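Local coordinates for protein epsin 1 (Danio rerio, PDB 5LP0) that probably binds membranes rich in phosphatidylinositol 4,5-bisphosphate, helps to curve them into clathrin-coated invaginations and regulates receptor-mediated endocytosis, at residues S6-K11 / A32-N37; Y71-G76 / E126-E131; Y89-L94 / K116-L121. One frame throughout, in Å; residues are numbered along the deposited sequence. Where two conformers were deposited one is given.

Contact 1: S6-K11 / A32-N37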
loop_
_atom_site.group_PDB
_atom_site.type_symbol
_atom_site.label_atom_id
_atom_site.label_comp_id
_atom_site.label_asym_id
_atom_site.label_seq_id
_atom_site.Cartn_x
_atom_site.Cartn_y
_atom_site.Cartn_z
ATOM N N SER A 6 -0.847 16.573 12.099
ATOM C CA SER A 6 -0.639 15.374 11.304
ATOM C C SER A 6 -0.877 15.600 9.821
ATOM O O SER A 6 -1.856 16.242 9.421
ATOM C CB SER A 6 -1.564 14.248 11.762
ATOM O OG SER A 6 -1.373 13.132 10.916
ATOM N N GLU A 7 0.026 15.077 9.012
ATOM C CA GLU A 7 -0.205 15.064 7.586
ATOM C C GLU A 7 -0.175 13.637 7.061
ATOM O O GLU A 7 0.102 13.414 5.889
ATOM C CB GLU A 7 0.824 15.943 6.871
ATOM C CG GLU A 7 0.566 17.431 7.119
ATOM C CD GLU A 7 1.517 18.354 6.386
ATOM O OE1 GLU A 7 2.691 17.970 6.181
ATOM O OE2 GLU A 7 1.083 19.471 6.028
ATOM N N ALA A 8 -0.459 12.681 7.937
ATOM C CA ALA A 8 -0.396 11.268 7.577
ATOM C C ALA A 8 -1.326 10.902 6.420
ATOM O O ALA A 8 -0.902 10.237 5.486
ATOM C CB ALA A 8 -0.675 10.403 8.798
ATOM N N GLU A 9 -2.582 11.319 6.506
ATOM C CA GLU A 9 -3.567 10.994 5.492
ATOM C C GLU A 9 -3.163 11.641 4.182
ATOM O O GLU A 9 -3.225 11.014 3.128
ATOM C CB GLU A 9 -4.974 11.430 5.903
ATOM C CG GLU A 9 -5.997 11.191 4.805
ATOM C CD GLU A 9 -7.404 11.612 5.175
ATOM O OE1 GLU A 9 -7.650 12.005 6.332
ATOM O OE2 GLU A 9 -8.264 11.569 4.275
ATOM N N ILE A 10 -2.735 12.888 4.246
ATOM C CA ILE A 10 -2.283 13.594 3.063
ATOM C C ILE A 10 -1.080 12.898 2.406
ATOM O O ILE A 10 -1.038 12.783 1.185
ATOM C CB ILE A 10 -2.007 15.075 3.413
ATOM C CG1 ILE A 10 -3.355 15.777 3.599
ATOM C CG2 ILE A 10 -1.201 15.753 2.331
ATOM C CD1 ILE A 10 -3.263 17.084 4.330
ATOM N N LYS A 11 -0.120 12.424 3.201
ATOM C CA LYS A 11 1.042 11.739 2.639
ATOM C C LYS A 11 0.618 10.455 1.913
ATOM O O LYS A 11 1.122 10.138 0.837
ATOM C CB LYS A 11 2.060 11.429 3.745
ATOM C CG LYS A 11 2.847 12.659 4.171
ATOM C CD LYS A 11 3.784 12.363 5.327
ATOM C CE LYS A 11 4.605 13.581 5.743
ATOM N NZ LYS A 11 5.423 14.125 4.611
ATOM N N ALA A 32 6.289 4.965 6.547
ATOM C CA ALA A 32 6.692 3.815 7.336
ATOM C C ALA A 32 7.062 4.242 8.760
ATOM O O ALA A 32 6.641 3.599 9.710
ATOM C CB ALA A 32 7.864 3.093 6.692
ATOM N N ASP A 33 7.830 5.324 8.926
ATOM C CA ASP A 33 8.139 5.793 10.272
ATOM C C ASP A 33 6.862 6.155 11.038
ATOM O O ASP A 33 6.739 5.844 12.218
ATOM C CB ASP A 33 9.056 7.021 10.241
ATOM C CG ASP A 33 10.490 6.675 9.914
ATOM O OD1 ASP A 33 10.918 5.533 10.198
ATOM O OD2 ASP A 33 11.185 7.554 9.368
ATOM N N LEU A 34 5.908 6.798 10.349
ATOM C CA LEU A 34 4.648 7.186 10.985
ATOM C C LEU A 34 3.805 5.987 11.421
ATOM O O LEU A 34 2.967 6.110 12.312
ATOM C CB LEU A 34 3.830 8.124 10.086
ATOM C CG LEU A 34 4.392 9.549 9.976
ATOM C CD1 LEU A 34 3.733 10.290 8.841
ATOM C CD2 LEU A 34 4.214 10.322 11.284
ATOM N N THR A 35 3.974 4.831 10.784
ATOM C CA THR A 35 3.207 3.656 11.248
ATOM C C THR A 35 3.521 3.200 12.674
ATOM O O THR A 35 2.744 2.437 13.249
ATOM C CB THR A 35 3.316 2.421 10.318
ATOM O OG1 THR A 35 4.658 1.915 10.320
ATOM C CG2 THR A 35 2.849 2.770 8.885
ATOM N N TYR A 36 4.644 3.654 13.235
ATOM C CA TYR A 36 4.956 3.396 14.640
ATOM C C TYR A 36 4.261 4.369 15.575
ATOM O O TYR A 36 4.375 4.235 16.776
ATOM C CB TYR A 36 6.465 3.452 14.882
ATOM C CG TYR A 36 7.230 2.365 14.191
ATOM C CD1 TYR A 36 7.720 2.538 12.904
ATOM C CD2 TYR A 36 7.462 1.170 14.832
ATOM C CE1 TYR A 36 8.438 1.519 12.279
ATOM C CE2 TYR A 36 8.170 0.165 14.233
ATOM C CZ TYR A 36 8.654 0.345 12.981
ATOM O OH TYR A 36 9.337 -0.710 12.450
ATOM N N ASN A 37 3.585 5.364 15.029
ATOM C CA ASN A 37 2.830 6.342 15.809
ATOM C C ASN A 37 1.374 5.883 15.780
ATOM O O ASN A 37 0.756 5.832 14.708
ATOM C CB ASN A 37 3.015 7.712 15.151
ATOM C CG ASN A 37 2.232 8.818 15.816
ATOM O OD1 ASN A 37 1.026 8.716 16.041
ATOM N ND2 ASN A 37 2.921 9.916 16.094
#
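With CG opposite the carbonyl carbon in both residues (chi1 -76° in K11, -73° in L34), the lysine sends its methylene chain across the outer end of the leucine, the two side chains meeting at about a right angle. In this all-helical ENTH domain the contact joins helix 8-15 to helix 25-34 at L34. CD of K11 lies 4.1 Å from CD1 of L34, a purely aliphatic touch. One helical turn back, A8 directs its CB toward the 32-37 segment, which brings CB within 4.4 Å of L34 CD1. A single leucine branch thus serves two positions three residues apart, and I44 of helix 38-51 packs on both A8 and L34. Beyond CD the lysine bends at chi4, and its NZ forms a salt bridge with E30 of helix 25-34, adding a polar tie to the same helix pair. R13, further along helix 8-15, probably binds the phosphoinositide, as in a close relative. The start of this helix is shaped by an ST turn: OG of S6 accepts the backbone N of A8 at 3.1 Å, almost straight at 170°.

Contact 2: Y71-G76 / E126-E131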
loop_
_atom_site.group_PDB
_atom_site.type_symbol
_atom_site.label_atom_id
_atom_site.label_comp_id
_atom_site.label_asym_id
_atom_site.label_seq_id
_atom_site.Cartn_x
_atom_site.Cartn_y
_atom_site.Cartn_z
ATOM N N TYR A 71 5.343 -1.950 0.841
ATOM C CA TYR A 71 6.462 -1.257 1.470
ATOM C C TYR A 71 6.254 -1.140 2.986
ATOM O O TYR A 71 7.182 -1.339 3.770
ATOM C CB TYR A 71 6.625 0.128 0.853
ATOM C CG TYR A 71 7.822 0.887 1.385
ATOM C CD1 TYR A 71 9.033 0.816 0.745
ATOM C CD2 TYR A 71 7.731 1.668 2.525
ATOM C CE1 TYR A 71 10.119 1.517 1.199
ATOM C CE2 TYR A 71 8.831 2.358 3.012
ATOM C CZ TYR A 71 10.024 2.266 2.348
ATOM O OH TYR A 71 11.125 2.944 2.804
ATOM N N LEU A 72 5.039 -0.820 3.424
ATOM C CA LEU A 72 4.757 -0.675 4.852
ATOM C C LEU A 72 4.759 -2.012 5.592
ATOM O O LEU A 72 5.189 -2.107 6.745
ATOM C CB LEU A 72 3.409 0.015 5.017
ATOM C CG LEU A 72 3.271 1.433 4.471
ATOM C CD1 LEU A 72 1.858 1.967 4.756
ATOM C CD2 LEU A 72 4.331 2.384 5.044
ATOM N N ILE A 73 4.284 -3.060 4.943
ATOM C CA ILE A 73 4.351 -4.407 5.498
ATOM C C ILE A 73 5.806 -4.787 5.788
ATOM O O ILE A 73 6.105 -5.346 6.855
ATOM C CB ILE A 73 3.738 -5.429 4.512
ATOM C CG1 ILE A 73 2.206 -5.344 4.533
ATOM C CG2 ILE A 73 4.208 -6.848 4.807
ATOM C CD1 ILE A 73 1.542 -5.917 3.267
ATOM N N LYS A 74 6.703 -4.455 4.872
ATOM C CA LYS A 74 8.107 -4.868 4.975
ATOM C C LYS A 74 8.966 -3.908 5.795
ATOM O O LYS A 74 9.966 -4.317 6.384
ATOM C CB LYS A 74 8.708 -4.996 3.580
ATOM C CG LYS A 74 8.120 -6.107 2.736
ATOM C CD LYS A 74 8.747 -6.120 1.361
ATOM C CE LYS A 74 8.145 -7.221 0.536
ATOM N NZ LYS A 74 8.780 -7.309 -0.818
ATOM N N THR A 75 8.573 -2.642 5.865
ATOM C CA THR A 75 9.450 -1.585 6.373
ATOM C C THR A 75 8.896 -0.840 7.601
ATOM O O THR A 75 9.646 -0.162 8.318
ATOM C CB THR A 75 9.710 -0.542 5.272
ATOM O OG1 THR A 75 9.800 -1.196 3.988
ATOM C CG2 THR A 75 10.982 0.188 5.544
ATOM N N GLY A 76 7.586 -0.952 7.817
ATOM C CA GLY A 76 6.904 -0.238 8.875
ATOM C C GLY A 76 6.722 -1.087 10.120
ATOM O O GLY A 76 7.324 -2.152 10.265
ATOM N N GLU A 126 7.382 -16.629 7.423
ATOM C CA GLU A 126 8.823 -16.725 7.166
ATOM C C GLU A 126 9.274 -15.741 6.084
ATOM O O GLU A 126 10.277 -15.006 6.242
ATOM C CB GLU A 126 9.196 -18.145 6.756
ATOM C CG GLU A 126 10.673 -18.314 6.433
ATOM C CD GLU A 126 11.008 -19.681 5.864
ATOM O OE1 GLU A 126 10.318 -20.123 4.917
ATOM O OE2 GLU A 126 11.966 -20.307 6.364
ATOM N N ARG A 127 8.529 -15.721 4.984
ATOM C CA ARG A 127 8.795 -14.771 3.913
ATOM C C ARG A 127 8.747 -13.356 4.460
ATOM O O ARG A 127 9.571 -12.530 4.107
ATOM C CB ARG A 127 7.780 -14.918 2.782
ATOM C CG ARG A 127 8.004 -16.145 1.918
ATOM C CD ARG A 127 7.116 -16.126 0.690
ATOM N NE ARG A 127 7.408 -14.968 -0.153
ATOM C CZ ARG A 127 6.607 -14.500 -1.106
ATOM N NH1 ARG A 127 5.460 -15.114 -1.373
ATOM N NH2 ARG A 127 6.963 -13.432 -1.818
ATOM N N LEU A 128 7.801 -13.063 5.334
ATOM C CA LEU A 128 7.712 -11.720 5.876
ATOM C C LEU A 128 8.992 -11.365 6.656
ATOM O O LEU A 128 9.515 -10.271 6.499
ATOM C CB LEU A 128 6.429 -11.550 6.711
ATOM C CG LEU A 128 5.124 -11.563 5.882
ATOM C CD1 LEU A 128 3.905 -11.999 6.712
ATOM C CD2 LEU A 128 4.835 -10.205 5.228
ATOM N N ARG A 129 9.507 -12.288 7.473
ATOM C CA ARG A 129 10.755 -12.015 8.213
ATOM C C ARG A 129 11.967 -11.715 7.323
ATOM O O ARG A 129 12.730 -10.753 7.568
ATOM C CB ARG A 129 11.107 -13.166 9.148
ATOM C CG ARG A 129 10.261 -13.239 10.393
ATOM C CD ARG A 129 10.878 -14.207 11.384
ATOM N NE ARG A 129 11.136 -15.508 10.765
ATOM C CZ ARG A 129 10.251 -16.500 10.692
ATOM N NH1 ARG A 129 9.029 -16.363 11.198
ATOM N NH2 ARG A 129 10.589 -17.641 10.104
ATOM N N GLU A 130 12.148 -12.538 6.289
ATOM C CA GLU A 130 13.230 -12.384 5.313
ATOM C C GLU A 130 13.120 -11.050 4.569
ATOM O O GLU A 130 14.125 -10.309 4.353
ATOM C CB GLU A 130 13.163 -13.551 4.309
ATOM C CG GLU A 130 13.463 -14.912 4.942
ATOM C CD GLU A 130 12.768 -16.098 4.273
ATOM O OE1 GLU A 130 12.068 -15.935 3.243
ATOM O OE2 GLU A 130 12.945 -17.218 4.795
ATOM N N GLU A 131 11.885 -10.743 4.173
ATOM C CA GLU A 131 11.606 -9.541 3.411
ATOM C C GLU A 131 11.864 -8.348 4.306
ATOM O O GLU A 131 12.352 -7.341 3.837
ATOM C CB GLU A 131 10.160 -9.506 2.905
ATOM C CG GLU A 131 9.858 -10.577 1.861
ATOM C CD GLU A 131 10.420 -10.286 0.486
ATOM O OE1 GLU A 131 10.877 -9.144 0.244
ATOM O OE2 GLU A 131 10.388 -11.220 -0.354
#
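I73 and L128 form the dense inner half of this helix-to-helix contact, where helix 59-75 of the ENTH domain meets helix 125-139. Their branches cross at a slant, and CG2 of I73 stands 3.4 Å from CD2 of L128; this is tighter than usual for two methyls, but L128 was modelled in two conformers, so the closeness is doubtful. I73 is buried further by V80 and C84 of helix 78-86 and by L118 and L122 of helix 108-122. The outer half is more open and polar. K74 stretches out straight past CG and lies parallel to E131, both heading in one direction, with its CG 4.0 Å from CB of E131. A bend at chi2 (-75°) turns the glutamate's carboxylate to the lysine tip, so that NZ of K74 forms a hydrogen-bonded salt bridge to OE1 of E131 at 3.0 Å, 68° out of the carboxylate plane. A methionine in place of K74 would probably leave E131 without its charged mate and its carboxylate freer to turn. E70 gives K74 NZ a second salt bridge, and two carboxylates at one ammonium group are likely to favour its protonated form and ease the proximity of R127's like charge.

Contact 3: Y89-L94 / K116-L121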
loop_
_atom_site.group_PDB
_atom_site.type_symbol
_atom_site.label_atom_id
_atom_site.label_comp_id
_atom_site.label_asym_id
_atom_site.label_seq_id
_atom_site.Cartn_x
_atom_site.Cartn_y
_atom_site.Cartn_z
ATOM N N TYR A 89 -9.144 -10.309 2.874
ATOM C CA TYR A 89 -10.131 -10.321 1.800
ATOM C C TYR A 89 -10.038 -9.060 0.942
ATOM O O TYR A 89 -10.271 -9.109 -0.254
ATOM C CB TYR A 89 -11.567 -10.457 2.346
ATOM C CG TYR A 89 -11.824 -11.639 3.256
ATOM C CD1 TYR A 89 -11.308 -12.884 2.977
ATOM C CD2 TYR A 89 -12.646 -11.509 4.368
ATOM C CE1 TYR A 89 -11.559 -13.973 3.816
ATOM C CE2 TYR A 89 -12.908 -12.590 5.213
ATOM C CZ TYR A 89 -12.365 -13.812 4.930
ATOM O OH TYR A 89 -12.624 -14.885 5.758
ATOM N N ALA A 90 -9.720 -7.921 1.564
ATOM C CA ALA A 90 -9.585 -6.647 0.869
ATOM C C ALA A 90 -8.409 -6.642 -0.108
ATOM O O ALA A 90 -8.386 -5.863 -1.050
ATOM C CB ALA A 90 -9.436 -5.508 1.869
ATOM N N VAL A 91 -7.438 -7.530 0.102
ATOM C CA VAL A 91 -6.378 -7.719 -0.890
ATOM C C VAL A 91 -6.767 -8.820 -1.907
ATOM O O VAL A 91 -6.620 -8.644 -3.113
ATOM C CB VAL A 91 -5.041 -8.057 -0.224
ATOM C CG1 VAL A 91 -3.920 -8.119 -1.274
ATOM C CG2 VAL A 91 -4.716 -7.041 0.848
ATOM N N GLN A 92 -7.302 -9.932 -1.419
ATOM C CA GLN A 92 -7.686 -11.052 -2.288
ATOM C C GLN A 92 -8.678 -10.637 -3.370
ATOM O O GLN A 92 -8.595 -11.097 -4.496
ATOM C CB GLN A 92 -8.282 -12.192 -1.454
ATOM C CG GLN A 92 -7.259 -12.922 -0.643
ATOM C CD GLN A 92 -7.869 -13.947 0.283
ATOM O OE1 GLN A 92 -9.064 -13.906 0.568
ATOM N NE2 GLN A 92 -7.047 -14.881 0.753
ATOM N N THR A 93 -9.602 -9.740 -3.041
ATOM C CA THR A 93 -10.616 -9.334 -3.995
ATOM C C THR A 93 -9.970 -8.690 -5.212
ATOM O O THR A 93 -10.546 -8.715 -6.298
ATOM C CB THR A 93 -11.633 -8.395 -3.353
ATOM O OG1 THR A 93 -12.702 -8.181 -4.253
ATOM C CG2 THR A 93 -11.041 -7.027 -2.960
ATOM N N LEU A 94 -8.784 -8.123 -5.027
ATOM C CA LEU A 94 -8.117 -7.397 -6.098
ATOM C C LEU A 94 -7.542 -8.309 -7.185
ATOM O O LEU A 94 -7.195 -7.841 -8.272
ATOM C CB LEU A 94 -7.033 -6.492 -5.535
ATOM C CG LEU A 94 -7.564 -5.456 -4.530
ATOM C CD1 LEU A 94 -6.401 -4.622 -3.948
ATOM C CD2 LEU A 94 -8.625 -4.558 -5.139
ATOM N N LYS A 116 -2.020 -10.764 -6.474
ATOM C CA LYS A 116 -1.630 -12.162 -6.331
ATOM C C LYS A 116 -0.355 -12.267 -5.502
ATOM O O LYS A 116 -0.267 -13.082 -4.553
ATOM C CB LYS A 116 -1.402 -12.764 -7.715
ATOM C CG LYS A 116 -0.938 -14.198 -7.718
ATOM C CD LYS A 116 -0.623 -14.691 -9.121
ATOM C CE LYS A 116 -0.141 -16.120 -9.077
ATOM N NZ LYS A 116 -0.115 -16.704 -10.440
ATOM N N GLN A 117 0.652 -11.465 -5.871
ATOM C CA GLN A 117 1.935 -11.510 -5.169
ATOM C C GLN A 117 1.849 -11.029 -3.726
ATOM O O GLN A 117 2.533 -11.564 -2.843
ATOM C CB GLN A 117 3.013 -10.735 -5.939
ATOM C CG GLN A 117 3.181 -11.208 -7.377
ATOM C CD GLN A 117 3.601 -12.654 -7.514
ATOM O OE1 GLN A 117 4.110 -13.277 -6.582
ATOM N NE2 GLN A 117 3.459 -13.173 -8.711
ATOM N N LEU A 118 1.020 -10.023 -3.476
ATOM C CA LEU A 118 0.904 -9.494 -2.135
ATOM C C LEU A 118 0.200 -10.497 -1.235
ATOM O O LEU A 118 0.546 -10.636 -0.074
ATOM C CB LEU A 118 0.187 -8.135 -2.163
ATOM C CG LEU A 118 -0.030 -7.364 -0.864
ATOM C CD1 LEU A 118 1.291 -7.211 -0.160
ATOM C CD2 LEU A 118 -0.652 -5.999 -1.129
ATOM N N VAL A 119 -0.762 -11.236 -1.774
ATOM C CA VAL A 119 -1.471 -12.231 -0.995
ATOM C C VAL A 119 -0.518 -13.372 -0.618
ATOM O O VAL A 119 -0.508 -13.804 0.537
ATOM C CB VAL A 119 -2.679 -12.807 -1.768
ATOM C CG1 VAL A 119 -3.224 -14.037 -1.057
ATOM C CG2 VAL A 119 -3.784 -11.754 -1.913
ATOM N N THR A 120 0.293 -13.866 -1.565
ATOM C CA THR A 120 1.225 -14.958 -1.215
ATOM C C THR A 120 2.244 -14.521 -0.156
ATOM O O THR A 120 2.573 -15.294 0.756
ATOM C CB THR A 120 1.949 -15.589 -2.427
ATOM O OG1 THR A 120 2.883 -14.670 -2.976
ATOM C CG2 THR A 120 0.968 -16.016 -3.492
ATOM N N LEU A 121 2.717 -13.282 -0.253
ATOM C CA LEU A 121 3.606 -12.746 0.771
ATOM C C LEU A 121 2.938 -12.724 2.149
ATOM O O LEU A 121 3.515 -13.187 3.134
ATOM C CB LEU A 121 4.024 -11.337 0.408
ATOM C CG LEU A 121 4.770 -10.600 1.519
ATOM C CD1 LEU A 121 6.053 -11.334 1.916
ATOM C CD2 LEU A 121 5.046 -9.223 1.019
#
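In this all-helical ENTH domain the short helix 89-92 packs on helix 108-122 chiefly through V91, which meets two consecutive residues there, L118 and V119. CG1 of V91, anti to the backbone nitrogen (chi1 -175°), is the methyl that reaches across. CG2 of V119 is 3.7 Å from CG1 of V91, the two valines lying antiparallel, each running past the other. L118 crosses V91 at about a right angle and brings CD2 to 3.9 Å from the same CG1. W49 of helix 38-51 also packs on V91, while L118 continues to I73 of helix 59-75, so V91, L118 and I73 form a continuous apolar path from helix 89-92 to helix 59-75. After Q92 the chain tightens into a 3-10 segment, with the backbone N of L94 bonded to O of V91 at 2.9 Å; L94 itself packs on V62 and M66 of helix 59-75. The backbones come nearest at the more open margin, with CA of Q92 6.5 Å from CA of V119. There the aliphatic part of Q92 lies across V119, its CG 3.9 Å from V119 CG2.

Overall arrangement
The three contacts illustrate how a helical domain is held together by small pairings passed from helix to helix. Contact 1 closes before the others open; contact 3 falls between the two segments of contact 2 in the sequence. Contacts 1 and 2 have centres about 18 Å apart and touch, A32 lying against Y71 and L72. Contacts 2 and 3, about 15 Å between centres, meet through I73 on L118. Contacts 1 and 3 lie on opposite sides of the chain's centre, about 23 Å between centres. Helix 59-75 packs on helices 25-34, 108-122 and 125-139, tying early helices to late ones, and carries H61, which with R13, N18 and R51 probably binds the phosphoinositide.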